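Local structure of beta-d-glucoside glucohydrolase (3ZZ1) at residues Gly147-Ala155 with Ala295-Tyr306. The protein probably hydrolyses terminal, non-reducing beta-D-glucosyl residues, releasing beta-D-glucose in the breakdown of cellulose, as a secreted family 3 glycoside hydrolase. Residues are numbered along the deposited sequence; the frame is centred on the assembly and turned at random.
Sequences GIQSVGVQA and AWYLTGQDQAGY
A295 O is gripped twice by T299: its N-H closes the last turn of the helix, and its hydroxyl OG1, 2.8 Å from A295 O, meets a lone pair in the carbonyl plane. OG1 gets there by sitting between the backbone N and the carbonyl carbon (chi1 46°), which leaves CG2 facing the other segment, 3.5 Å from V153 O. Just beyond, one water donates to both G152 O (2.9 Å) and T299 O, stitching the two chain turns together, and it lies in plane at the edge of the Y306 ring. The backbones come closest at G152, a glycine with positive phi, whose CA is 3.3 Å from T299 O. Both turns follow helices of the TIM-barrel-like N-terminal domain of family 3: residues 147-155 lead from helix 134-150 into the parallel strand 154-160, while helix 282-298 ends in a Schellman motif at G300. Q154 reaches across from the start of the strand, its chain extended beyond CG. The amide oxygen OE1 lies 3.5 Å from A295 CB and is hydrogen-bonded to Y232, whereas the Q154 side chain crosses that of T299 at about a right angle, with Q154 CG touching T299 OG1. The Q154 and Q301 amide planes are turned 40° apart. An alanine in place of Q154 would probably leave the Y232 hydroxyl without this partner and open a gap beside A295 and Q301. On the other flank, Y306 brings CE1 to within 3.6 Å of G152 O, and its OH, bonded to I106 O, lies against V153 CG2.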
# COMPACT_ATOMS: atom_id res chain seq x y z
N GLY A 147 -5.21 12.63 -4.28
CA GLY A 147 -4.07 13.08 -5.08
C GLY A 147 -4.19 12.74 -6.56
O GLY A 147 -4.13 13.63 -7.40
N ILE A 148 -4.37 11.45 -6.86
CA ILE A 148 -4.50 10.99 -8.24
C ILE A 148 -5.66 11.70 -8.95
O ILE A 148 -5.47 12.28 -10.02
CB ILE A 148 -4.71 9.45 -8.34
CG1 ILE A 148 -3.49 8.69 -7.81
CG2 ILE A 148 -5.01 9.01 -9.78
CD1 ILE A 148 -3.79 7.24 -7.43
N GLN A 149 -6.84 11.68 -8.33
CA GLN A 149 -8.06 12.16 -8.99
C GLN A 149 -8.19 13.68 -9.07
O GLN A 149 -8.96 14.19 -9.88
CB GLN A 149 -9.30 11.49 -8.39
CG GLN A 149 -9.27 9.96 -8.50
CD GLN A 149 -10.62 9.29 -8.25
OE1 GLN A 149 -11.53 9.87 -7.67
NE2 GLN A 149 -10.73 8.04 -8.68
N SER A 150 -7.41 14.40 -8.26
CA SER A 150 -7.38 15.87 -8.34
C SER A 150 -6.81 16.33 -9.69
O SER A 150 -7.06 17.45 -10.12
CB SER A 150 -6.53 16.46 -7.22
OG SER A 150 -5.16 16.25 -7.48
N VAL A 151 -6.03 15.45 -10.32
CA VAL A 151 -5.38 15.70 -11.60
C VAL A 151 -6.33 15.41 -12.76
O VAL A 151 -6.13 15.88 -13.88
CB VAL A 151 -4.08 14.85 -11.73
CG1 VAL A 151 -3.45 15.00 -13.12
CG2 VAL A 151 -3.09 15.23 -10.65
N GLY A 152 -7.37 14.63 -12.49
CA GLY A 152 -8.37 14.29 -13.50
C GLY A 152 -8.12 12.92 -14.08
O GLY A 152 -8.39 12.67 -15.26
N VAL A 153 -7.60 12.03 -13.24
CA VAL A 153 -7.30 10.65 -13.61
C VAL A 153 -8.16 9.74 -12.76
O VAL A 153 -8.43 10.06 -11.60
CB VAL A 153 -5.79 10.34 -13.37
CG1 VAL A 153 -5.47 8.86 -13.65
CG2 VAL A 153 -4.92 11.24 -14.22
N GLN A 154 -8.60 8.62 -13.33
CA GLN A 154 -9.36 7.62 -12.58
C GLN A 154 -8.43 6.70 -11.79
O GLN A 154 -7.49 6.13 -12.35
CB GLN A 154 -10.25 6.79 -13.51
CG GLN A 154 -11.32 7.56 -14.25
CD GLN A 154 -12.31 6.63 -14.94
OE1 GLN A 154 -12.66 5.58 -14.41
NE2 GLN A 154 -12.78 7.03 -16.12
N ALA A 155 -8.70 6.55 -10.49
CA ALA A 155 -7.97 5.59 -9.65
C ALA A 155 -8.77 4.30 -9.52
O ALA A 155 -10.00 4.30 -9.67
CB ALA A 155 -7.69 6.19 -8.28
N ALA A 295 -17.81 7.89 -13.82
CA ALA A 295 -16.41 7.99 -13.39
C ALA A 295 -15.62 8.89 -14.35
O ALA A 295 -14.73 9.63 -13.93
CB ALA A 295 -15.78 6.61 -13.32
N TRP A 296 -15.98 8.79 -15.62
CA TRP A 296 -15.39 9.59 -16.69
C TRP A 296 -15.78 11.07 -16.52
O TRP A 296 -14.92 11.96 -16.62
CB TRP A 296 -15.88 9.03 -18.03
CG TRP A 296 -15.31 9.62 -19.29
CD1 TRP A 296 -13.99 9.63 -19.67
CD2 TRP A 296 -16.04 10.22 -20.36
NE1 TRP A 296 -13.87 10.22 -20.90
CE2 TRP A 296 -15.11 10.59 -21.35
CE3 TRP A 296 -17.40 10.48 -20.58
CZ2 TRP A 296 -15.49 11.22 -22.54
CZ3 TRP A 296 -17.78 11.11 -21.77
CH2 TRP A 296 -16.83 11.47 -22.73
N TYR A 297 -17.06 11.32 -16.24
CA TYR A 297 -17.55 12.68 -16.02
C TYR A 297 -17.04 13.27 -14.72
O TYR A 297 -16.75 14.47 -14.65
CB TYR A 297 -19.07 12.73 -16.06
CG TYR A 297 -19.66 12.66 -17.45
CD1 TYR A 297 -19.42 13.67 -18.38
CD2 TYR A 297 -20.47 11.59 -17.84
CE1 TYR A 297 -19.97 13.61 -19.67
CE2 TYR A 297 -21.01 11.52 -19.12
CZ TYR A 297 -20.76 12.53 -20.03
OH TYR A 297 -21.30 12.47 -21.29
N LEU A 298 -16.94 12.43 -13.69
CA LEU A 298 -16.46 12.82 -12.36
C LEU A 298 -15.04 13.38 -12.40
O LEU A 298 -14.73 14.35 -11.71
CB LEU A 298 -16.51 11.62 -11.39
CG LEU A 298 -15.98 11.80 -9.96
CD1 LEU A 298 -16.99 12.49 -9.07
CD2 LEU A 298 -15.59 10.46 -9.35
N THR A 299 -14.19 12.77 -13.22
CA THR A 299 -12.79 13.15 -13.34
C THR A 299 -12.56 14.19 -14.43
O THR A 299 -11.42 14.58 -14.68
CB THR A 299 -11.89 11.93 -13.63
OG1 THR A 299 -12.49 11.14 -14.67
CG2 THR A 299 -11.72 11.07 -12.38
N GLY A 300 -13.64 14.62 -15.07
CA GLY A 300 -13.59 15.67 -16.08
C GLY A 300 -12.95 15.25 -17.38
O GLY A 300 -12.49 16.09 -18.16
N GLN A 301 -12.91 13.95 -17.64
CA GLN A 301 -12.24 13.42 -18.83
C GLN A 301 -13.09 13.61 -20.09
O GLN A 301 -12.63 13.36 -21.20
CB GLN A 301 -11.85 11.95 -18.62
CG GLN A 301 -10.91 11.73 -17.43
CD GLN A 301 -10.51 10.27 -17.23
OE1 GLN A 301 -9.47 9.98 -16.64
NE2 GLN A 301 -11.34 9.34 -17.71
N ASP A 302 -14.34 14.06 -19.90
CA ASP A 302 -15.23 14.37 -21.01
C ASP A 302 -14.85 15.67 -21.72
O ASP A 302 -15.18 15.87 -22.89
CB ASP A 302 -16.69 14.45 -20.54
CG ASP A 302 -16.91 15.53 -19.49
OD1 ASP A 302 -16.33 15.44 -18.39
OD2 ASP A 302 -17.68 16.47 -19.78
N GLN A 303 -14.16 16.55 -20.99
CA GLN A 303 -13.74 17.84 -21.53
C GLN A 303 -12.68 17.65 -22.60
O GLN A 303 -11.82 16.76 -22.49
CB GLN A 303 -13.22 18.76 -20.42
CG GLN A 303 -14.21 19.03 -19.30
CD GLN A 303 -15.40 19.85 -19.75
OE1 GLN A 303 -15.31 21.08 -19.89
NE2 GLN A 303 -16.53 19.19 -19.99
N ALA A 304 -12.75 18.47 -23.64
CA ALA A 304 -11.81 18.43 -24.75
C ALA A 304 -10.40 18.72 -24.26
O ALA A 304 -10.20 19.57 -23.39
CB ALA A 304 -12.22 19.43 -25.82
N GLY A 305 -9.42 18.02 -24.82
CA GLY A 305 -8.02 18.34 -24.57
C GLY A 305 -7.24 17.37 -23.70
O GLY A 305 -6.14 17.70 -23.25
N TYR A 306 -7.81 16.19 -23.45
CA TYR A 306 -7.09 15.14 -22.73
C TYR A 306 -5.98 14.61 -23.63
O TYR A 306 -6.23 14.33 -24.80
CB TYR A 306 -8.03 13.99 -22.34
CG TYR A 306 -7.56 13.20 -21.14
CD1 TYR A 306 -7.89 13.60 -19.84
CD2 TYR A 306 -6.78 12.05 -21.29
CE1 TYR A 306 -7.45 12.89 -18.73
CE2 TYR A 306 -6.33 11.33 -20.18
CZ TYR A 306 -6.67 11.76 -18.91
OH TYR A 306 -6.25 11.05 -17.80
O HOH W 1 -9.39 14.90 -16.88